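Local coordinates for protein beta-N-acetylhexosaminidase (Thermotoga neapolitana, PDB 5BZA) that probably hydrolyses terminal non-reducing N-acetyl-D-hexosamine residues from N-acetyl-beta-D-hexosaminides, as a metal-binding member of glycosyl hydrolase family 3, at residues Asp15-Ala20 / Asp276-Leu281; Val347-Pro352 / Phe378-Val383. One frame throughout, in Å; residues are numbered along the deposited sequence.

Interaction 1: residues Asp15-Ala20 / Asp276-Leu281; sequences DFNEEA and DNFRDL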
ATOM      1  N   ASP B  15       2.708  19.604   1.169  1.00 11.92           N
ATOM      2  CA  ASP B  15       1.819  19.944   0.081  1.00 14.75           C
ATOM      3  C   ASP B  15       2.637  19.930  -1.221  1.00 13.04           C
ATOM      4  O   ASP B  15       3.871  20.017  -1.186  1.00 11.70           O
ATOM      5  CB  ASP B  15       1.132  21.309   0.343  1.00 16.82           C
ATOM      6  CG  ASP B  15      -0.102  21.536  -0.570  1.00 17.11           C
ATOM      7  OD1 ASP B  15      -0.461  20.581  -1.267  1.00 14.15           O
ATOM      8  OD2 ASP B  15      -0.755  22.610  -0.535  1.00 14.71           O
ATOM      9  N   PHE B  16       1.955  19.766  -2.361  1.00 12.47           N
ATOM     10  CA  PHE B  16       2.603  19.846  -3.663  1.00 12.66           C
ATOM     11  C   PHE B  16       1.778  20.781  -4.539  1.00 17.34           C
ATOM     12  O   PHE B  16       0.567  20.611  -4.663  1.00 17.60           O
ATOM     13  CB  PHE B  16       2.747  18.467  -4.314  1.00 13.49           C
ATOM     14  CG  PHE B  16       3.281  18.528  -5.716  1.00 14.38           C
ATOM     15  CD1 PHE B  16       4.569  18.980  -5.968  1.00  9.49           C
ATOM     16  CD2 PHE B  16       2.461  18.178  -6.802  1.00 12.21           C
ATOM     17  CE1 PHE B  16       5.054  19.047  -7.277  1.00 11.79           C
ATOM     18  CE2 PHE B  16       2.933  18.240  -8.095  1.00 11.14           C
ATOM     19  CZ  PHE B  16       4.233  18.674  -8.346  1.00 11.98           C
ATOM     20  N   ASN B  17       2.404  21.810  -5.089  1.00 16.65           N
ATOM     21  CA  ASN B  17       1.641  22.878  -5.701  1.00 17.03           C
ATOM     22  C   ASN B  17       2.603  23.745  -6.476  1.00 16.74           C
ATOM     23  O   ASN B  17       3.774  23.376  -6.635  1.00 12.31           O
ATOM     24  CB  ASN B  17       0.860  23.677  -4.645  1.00 19.01           C
ATOM     25  CG  ASN B  17       1.755  24.139  -3.477  1.00 18.63           C
ATOM     26  OD1 ASN B  17       2.903  24.554  -3.682  1.00 12.60           O
ATOM     27  ND2 ASN B  17       1.209  24.109  -2.269  1.00 15.29           N
ATOM     28  N   GLU B  18       2.130  24.878  -6.994  1.00 20.14           N
ATOM     29  CA  GLU B  18       2.988  25.657  -7.910  1.00 20.04           C
ATOM     30  C   GLU B  18       4.116  26.274  -7.074  1.00 20.92           C
ATOM     31  O   GLU B  18       5.245  26.350  -7.548  1.00 20.57           O
ATOM     32  CB  GLU B  18       2.181  26.712  -8.691  1.00 20.19           C
ATOM     33  CG  GLU B  18       2.808  27.354  -9.984  1.00 30.72           C
ATOM     34  CD  GLU B  18       3.019  26.344 -11.188  1.00 34.85           C
ATOM     35  OE1 GLU B  18       2.931  25.106 -10.978  1.00 33.93           O
ATOM     36  OE2 GLU B  18       3.190  26.775 -12.372  1.00 30.45           O
ATOM     37  N   GLU B  19       3.847  26.644  -5.816  1.00 20.22           N
ATOM     38  CA  GLU B  19       4.928  27.181  -4.976  1.00 22.47           C
ATOM     39  C   GLU B  19       6.034  26.114  -4.803  1.00 21.13           C
ATOM     40  O   GLU B  19       7.228  26.405  -4.991  1.00 15.59           O
ATOM     41  CB  GLU B  19       4.421  27.639  -3.598  1.00 21.49           C
ATOM     42  CG  GLU B  19       5.511  28.280  -2.717  1.00 23.43           C
ATOM     43  CD  GLU B  19       4.996  28.818  -1.371  1.00 27.97           C
ATOM     44  OE1 GLU B  19       3.882  28.420  -0.953  1.00 28.06           O
ATOM     45  OE2 GLU B  19       5.716  29.621  -0.718  1.00 32.66           O
ATOM     46  N   ALA B  20       5.623  24.885  -4.473  1.00 17.41           N
ATOM     47  CA  ALA B  20       6.566  23.785  -4.356  1.00 16.66           C
ATOM     48  C   ALA B  20       7.412  23.589  -5.628  1.00 17.65           C
ATOM     49  O   ALA B  20       8.634  23.543  -5.555  1.00 16.68           O
ATOM     50  CB  ALA B  20       5.831  22.523  -3.982  1.00 16.70           C
ATOM     51  N   ASP B 276      11.766  21.151   7.729  1.00 10.16           N
ATOM     52  CA  ASP B 276      10.523  20.402   7.735  1.00 13.61           C
ATOM     53  C   ASP B 276       9.459  21.127   6.910  1.00 12.11           C
ATOM     54  O   ASP B 276       8.314  20.683   6.864  1.00 10.20           O
ATOM     55  CB  ASP B 276      10.027  20.104   9.170  1.00  8.51           C
ATOM     56  CG  ASP B 276       9.610  21.337   9.911  1.00 12.56           C
ATOM     57  OD1 ASP B 276       9.866  22.443   9.410  1.00 13.05           O
ATOM     58  OD2 ASP B 276       9.057  21.209  11.030  1.00 18.40           O
ATOM     59  N   ASN B 277       9.870  22.201   6.236  1.00  8.60           N
ATOM     60  CA  ASN B 277       8.992  23.029   5.428  1.00 10.76           C
ATOM     61  C   ASN B 277       9.735  23.639   4.237  1.00 12.61           C
ATOM     62  O   ASN B 277      10.604  24.483   4.430  1.00 11.69           O
ATOM     63  CB  ASN B 277       8.381  24.145   6.261  1.00  9.90           C
ATOM     64  CG  ASN B 277       7.262  24.866   5.543  1.00 17.63           C
ATOM     65  OD1 ASN B 277       7.135  24.812   4.296  1.00 17.48           O
ATOM     66  ND2 ASN B 277       6.434  25.570   6.320  1.00 17.79           N
ATOM     67  N   PHE B 278       9.362  23.249   3.014  1.00 10.71           N
ATOM     68  CA  PHE B 278      10.067  23.720   1.816  1.00 12.26           C
ATOM     69  C   PHE B 278       9.979  25.227   1.695  1.00 12.73           C
ATOM     70  O   PHE B 278      10.850  25.870   1.120  1.00 11.24           O
ATOM     71  CB  PHE B 278       9.492  23.058   0.547  1.00 10.39           C
ATOM     72  CG  PHE B 278       8.079  23.493   0.214  1.00 13.41           C
ATOM     73  CD1 PHE B 278       6.981  22.855   0.810  1.00 11.87           C
ATOM     74  CD2 PHE B 278       7.842  24.544  -0.688  1.00 13.06           C
ATOM     75  CE1 PHE B 278       5.665  23.248   0.509  1.00 13.72           C
ATOM     76  CE2 PHE B 278       6.538  24.934  -0.998  1.00 13.91           C
ATOM     77  CZ  PHE B 278       5.448  24.296  -0.390  1.00 14.12           C
ATOM     78  N   ARG B 279       8.919  25.787   2.249  1.00 11.21           N
ATOM     79  CA  ARG B 279       8.761  27.220   2.240  1.00 14.45           C
ATOM     80  C   ARG B 279       9.880  27.918   3.043  1.00 17.31           C
ATOM     81  O   ARG B 279      10.133  29.088   2.818  1.00 15.15           O
ATOM     82  CB  ARG B 279       7.369  27.622   2.747  1.00 17.52           C
ATOM     83  CG  ARG B 279       6.212  27.102   1.863  1.00 18.05           C
ATOM     84  CD  ARG B 279       4.835  27.444   2.439  1.00 22.41           C
ATOM     85  NE  ARG B 279       3.753  27.126   1.494  1.00 26.67           N
ATOM     86  CZ  ARG B 279       2.920  26.086   1.594  1.00 25.38           C
ATOM     87  NH1 ARG B 279       2.971  25.293   2.676  1.00 23.78           N
ATOM     88  NH2 ARG B 279       1.989  25.882   0.639  1.00 22.43           N
ATOM     89  N   ASP B 280      10.552  27.222   3.964  1.00 13.44           N
ATOM     90  CA  ASP B 280      11.707  27.828   4.656  1.00 15.57           C
ATOM     91  C   ASP B 280      12.984  27.817   3.835  1.00 16.70           C
ATOM     92  O   ASP B 280      13.991  28.370   4.273  1.00 17.15           O
ATOM     93  CB  ASP B 280      12.008  27.114   5.972  1.00 14.56           C
ATOM     94  CG  ASP B 280      10.946  27.328   6.976  1.00 13.54           C
ATOM     95  OD1 ASP B 280      10.398  28.450   7.032  1.00 15.49           O
ATOM     96  OD2 ASP B 280      10.618  26.367   7.680  1.00 12.81           O
ATOM     97  N   LEU B 281      12.970  27.154   2.683  1.00 15.79           N
ATOM     98  CA  LEU B 281      14.229  26.985   1.963  1.00 15.22           C
ATOM     99  C   LEU B 281      14.908  28.322   1.599  1.00 17.83           C
ATOM    100  O   LEU B 281      16.105  28.456   1.801  1.00 16.04           O
ATOM    101  CB  LEU B 281      14.025  26.139   0.712  1.00 12.37           C
ATOM    102  CG  LEU B 281      15.285  25.894  -0.121  1.00 14.44           C
ATOM    103  CD1 LEU B 281      16.401  25.346   0.750  1.00 11.59           C
ATOM    104  CD2 LEU B 281      14.983  24.920  -1.249  1.00 17.10           C
TER
HETATM  105  O   HOH W   1       0.259  24.094   1.778  1.00 18.51           O
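In the TIM-barrel-type domain, the turns that follow the neighbouring parallel strands 9-13 and 273-275 meet here, just where each leads into its helix. The apolar part centres on F278. A20 CB makes a CH-pi contact over one face of its ring, 4.2 Å from the centroid, while R279 CG lies over the opposite face; F13 stacks on the same ring and V23 also touches it. E19 CG approaches the ring at its edge. The charged part is the salt bridge between E19 and R279. With both chains extended, R279 NE donates to E19 OE1 at 2.8 Å and 158°, the acceptor lying near the guanidinium plane but the donor standing above the carboxylate plane. F278 CZ sits 3.7 Å over the centre of the guanidinium. An alanine at E19 removes carboxylate and CG, and would probably leave the guanidinium less firmly held over F278 and that ring's edge less well packed. Among the hydrogen bonds, a water accepts from R279 NH2 and donates to D15 OD2; D15 OD1 is salt-bridged to R376. N17 is the N-cap of helix 18-27: A20 N points nearly along the C=O axis of its side chain, 2.9 Å from OD1.

Interaction 2: residues Val347-Pro352 / Phe378-Val383; sequences VVLLVP and FKVRDV
The ring of F378 is met obliquely by V347 CG2, which touches its CG and CD1 corner and comes within 3.8 Å of F378 CB; F401 and F459 each make an edge-to-face pair with the same ring. The guanidinium of R381 turns away from strand 347-352 and is salt-bridged through NE to E346 OE2. A cadmium ion lies about 4 Å from the R381 side chain, probably the one bound by E346 and E398. The third flat group, the D382 carboxylate, curls back on its own backbone: OD1 takes V383 N on its anti lone pair in a very short bond of 2.5 Å that is strongly bent, at 124°.

The backbones run parallel, their axes 22° apart. V347 N donates to K379 O at 2.8 Å, and V347 O in turn accepts from R381 N at 2.8 Å. Further along, L349 N reaches D382 O at 3.0 Å. In all three the donor stands somewhat above the carbonyl plane. V347 pairs with V380 but V348 with D382, so R381 is the extra residue of a beta bulge; its psi of -40° breaks the extended run.

V347, L349, V380 and V383 project from one face of the sheet. Here L349 CD1, at the end of a chain with CG anti to the carbonyl carbon, lies 4.0 Å from V383 CG2, the two side chains pointing the same way, and 4.2 Å from V380 CG1, which comes across it. Helix 364-377 packs on this face, A374 against L349 and K375 against V380. V348 and D382 project from the other face. Strand 347-352, helix 364-377 and strand 380-386 thus form a beta-alpha-beta crossover, strand 380-386 being one of the two edge strands, within this chain, of the C-terminal domain's mixed sheet.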
ATOM      1  N   VAL B 347     -17.924  27.662  -9.269  1.00 18.78           N
ATOM      2  CA  VAL B 347     -18.342  26.484 -10.002  1.00 16.25           C
ATOM      3  C   VAL B 347     -19.383  25.756  -9.187  1.00 21.98           C
ATOM      4  O   VAL B 347     -19.280  25.658  -7.971  1.00 18.30           O
ATOM      5  CB  VAL B 347     -17.140  25.521 -10.355  1.00 15.46           C
ATOM      6  CG1 VAL B 347     -17.620  24.231 -10.964  1.00 15.53           C
ATOM      7  CG2 VAL B 347     -16.174  26.189 -11.338  1.00 16.51           C
ATOM      8  N   VAL B 348     -20.394  25.247  -9.887  1.00 18.86           N
ATOM      9  CA  VAL B 348     -21.378  24.405  -9.276  1.00 21.87           C
ATOM     10  C   VAL B 348     -21.014  22.994  -9.725  1.00 18.63           C
ATOM     11  O   VAL B 348     -20.845  22.752 -10.937  1.00 19.23           O
ATOM     12  CB  VAL B 348     -22.805  24.799  -9.721  1.00 19.84           C
ATOM     13  CG1 VAL B 348     -23.794  23.772  -9.227  1.00 20.29           C
ATOM     14  CG2 VAL B 348     -23.162  26.149  -9.137  1.00 20.77           C
ATOM     15  N   LEU B 349     -20.964  22.051  -8.787  1.00 17.63           N
ATOM     16  CA  LEU B 349     -20.489  20.711  -9.113  1.00 16.41           C
ATOM     17  C   LEU B 349     -21.629  19.724  -9.052  1.00 20.16           C
ATOM     18  O   LEU B 349     -22.280  19.558  -8.004  1.00 20.14           O
ATOM     19  CB  LEU B 349     -19.409  20.239  -8.140  1.00 17.36           C
ATOM     20  CG  LEU B 349     -18.048  20.946  -8.045  1.00 18.59           C
ATOM     21  CD1 LEU B 349     -17.184  20.261  -6.988  1.00 13.68           C
ATOM     22  CD2 LEU B 349     -17.335  20.980  -9.406  1.00 17.01           C
ATOM     23  N   LEU B 350     -21.822  19.015 -10.157  1.00 17.25           N
ATOM     24  CA  LEU B 350     -22.850  18.003 -10.210  1.00 18.17           C
ATOM     25  C   LEU B 350     -22.116  16.695 -10.197  1.00 18.37           C
ATOM     26  O   LEU B 350     -21.367  16.378 -11.136  1.00 17.77           O
ATOM     27  CB  LEU B 350     -23.719  18.135 -11.475  1.00 19.94           C
ATOM     28  CG  LEU B 350     -24.617  19.369 -11.546  1.00 23.50           C
ATOM     29  CD1 LEU B 350     -25.460  19.431 -12.836  1.00 18.88           C
ATOM     30  CD2 LEU B 350     -25.518  19.371 -10.326  1.00 30.66           C
ATOM     31  N   VAL B 351     -22.311  15.936  -9.130  1.00 15.25           N
ATOM     32  CA  VAL B 351     -21.488  14.757  -8.932  1.00 20.13           C
ATOM     33  C   VAL B 351     -22.372  13.552  -8.704  1.00 20.08           C
ATOM     34  O   VAL B 351     -23.266  13.628  -7.869  1.00 22.85           O
ATOM     35  CB  VAL B 351     -20.518  14.939  -7.718  1.00 18.99           C
ATOM     36  CG1 VAL B 351     -19.782  13.640  -7.424  1.00 16.17           C
ATOM     37  CG2 VAL B 351     -19.537  16.106  -7.974  1.00 17.99           C
ATOM     38  N   PRO B 352     -22.135  12.439  -9.443  1.00 22.20           N
ATOM     39  CA  PRO B 352     -22.876  11.176  -9.254  1.00 23.07           C
ATOM     40  C   PRO B 352     -22.999  10.843  -7.774  1.00 26.80           C
ATOM     41  O   PRO B 352     -22.028  10.986  -7.043  1.00 27.04           O
ATOM     42  CB  PRO B 352     -22.019  10.141  -9.984  1.00 25.97           C
ATOM     43  CG  PRO B 352     -21.373  10.937 -11.083  1.00 27.01           C
ATOM     44  CD  PRO B 352     -21.163  12.339 -10.546  1.00 22.06           C
ATOM     45  N   PHE B 378     -10.565  25.386  -8.494  1.00 10.87           N
ATOM     46  CA  PHE B 378     -11.688  26.279  -8.781  1.00 13.82           C
ATOM     47  C   PHE B 378     -12.350  26.744  -7.525  1.00 14.29           C
ATOM     48  O   PHE B 378     -12.476  25.971  -6.583  1.00 13.08           O
ATOM     49  CB  PHE B 378     -12.765  25.569  -9.710  1.00 12.22           C
ATOM     50  CG  PHE B 378     -12.214  25.146 -11.037  1.00 11.38           C
ATOM     51  CD1 PHE B 378     -12.143  26.048 -12.070  1.00 11.61           C
ATOM     52  CD2 PHE B 378     -11.656  23.894 -11.211  1.00 10.86           C
ATOM     53  CE1 PHE B 378     -11.584  25.703 -13.263  1.00 16.79           C
ATOM     54  CE2 PHE B 378     -11.071  23.545 -12.405  1.00 11.94           C
ATOM     55  CZ  PHE B 378     -11.036  24.451 -13.431  1.00 12.63           C
ATOM     56  N   LYS B 379     -12.827  27.991  -7.526  1.00 12.95           N
ATOM     57  CA  LYS B 379     -13.758  28.381  -6.470  1.00 14.10           C
ATOM     58  C   LYS B 379     -15.046  27.568  -6.685  1.00 17.15           C
ATOM     59  O   LYS B 379     -15.557  27.427  -7.810  1.00 16.42           O
ATOM     60  CB  LYS B 379     -14.061  29.879  -6.494  1.00 15.11           C
ATOM     61  CG  LYS B 379     -12.890  30.739  -6.815  1.00 12.24           C
ATOM     62  CD  LYS B 379     -13.261  32.213  -6.715  1.00 13.98           C
ATOM     63  CE  LYS B 379     -13.480  32.726  -8.117  1.00 13.46           C
ATOM     64  NZ  LYS B 379     -13.897  34.144  -8.165  1.00 18.12           N
ATOM     65  N   VAL B 380     -15.545  26.999  -5.600  1.00 17.18           N
ATOM     66  CA  VAL B 380     -16.714  26.150  -5.670  1.00 15.80           C
ATOM     67  C   VAL B 380     -17.870  26.773  -4.892  1.00 24.36           C
ATOM     68  O   VAL B 380     -17.755  26.987  -3.675  1.00 28.54           O
ATOM     69  CB  VAL B 380     -16.391  24.768  -5.124  1.00 15.58           C
ATOM     70  CG1 VAL B 380     -17.643  23.918  -5.001  1.00 19.25           C
ATOM     71  CG2 VAL B 380     -15.317  24.095  -6.009  1.00 14.09           C
ATOM     72  N   ARG B 381     -18.971  27.075  -5.584  1.00 26.44           N
ATOM     73  CA  ARG B 381     -20.175  27.623  -4.944  1.00 27.92           C
ATOM     74  C   ARG B 381     -21.065  26.556  -4.342  1.00 25.89           C
ATOM     75  O   ARG B 381     -21.597  26.752  -3.249  1.00 30.99           O
ATOM     76  CB  ARG B 381     -21.043  28.451  -5.902  1.00 24.80           C
ATOM     77  CG  ARG B 381     -22.171  29.153  -5.107  1.00 28.26           C
ATOM     78  CD  ARG B 381     -23.017  30.101  -5.924  1.00 30.12           C
ATOM     79  NE  ARG B 381     -22.259  31.237  -6.428  1.00 21.30           N
ATOM     80  CZ  ARG B 381     -22.796  32.192  -7.173  1.00 20.86           C
ATOM     81  NH1 ARG B 381     -24.090  32.147  -7.462  1.00 27.81           N
ATOM     82  NH2 ARG B 381     -22.058  33.193  -7.623  1.00 19.83           N
ATOM     83  N   ASP B 382     -21.235  25.422  -5.025  1.00 25.98           N
ATOM     84  CA  ASP B 382     -22.068  24.373  -4.434  1.00 27.72           C
ATOM     85  C   ASP B 382     -21.702  22.986  -4.913  1.00 23.24           C
ATOM     86  O   ASP B 382     -21.062  22.831  -5.941  1.00 22.68           O
ATOM     87  CB  ASP B 382     -23.544  24.653  -4.759  1.00 29.49           C
ATOM     88  CG  ASP B 382     -24.504  23.994  -3.772  1.00 37.20           C
ATOM     89  OD1 ASP B 382     -24.134  22.960  -3.147  1.00 35.22           O
ATOM     90  OD2 ASP B 382     -25.631  24.524  -3.607  1.00 42.93           O
ATOM     91  N   VAL B 383     -22.108  21.975  -4.150  1.00 25.19           N
ATOM     92  CA  VAL B 383     -21.883  20.594  -4.559  1.00 23.73           C
ATOM     93  C   VAL B 383     -23.219  19.869  -4.495  1.00 21.94           C
ATOM     94  O   VAL B 383     -23.808  19.736  -3.413  1.00 24.43           O
ATOM     95  CB  VAL B 383     -20.865  19.868  -3.660  1.00 20.21           C
ATOM     96  CG1 VAL B 383     -20.779  18.409  -4.056  1.00 17.46           C
ATOM     97  CG2 VAL B 383     -19.513  20.514  -3.774  1.00 20.69           C
TER

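How the interactions relate
Interactions 1 and 2 belong to different domains: the first joins neighbouring turns of the N-terminal barrel, the second pairs two strands at one side of the C-terminal sheet. Their centres are 28 Å apart and their nearest atoms about 12 Å, so they do not touch. A salt bridge nevertheless connects their surroundings, because D15 of interaction 1 binds R376, which lies near the end of helix 364-377, two residues before F378 of interaction 2. Interaction 1 is remote from the annotated metal sites. Interaction 2, by contrast, lies beside a bound cadmium, and the F378 side chain is about 9 Å from that of H461, a zinc-binding residue with no zinc bound here.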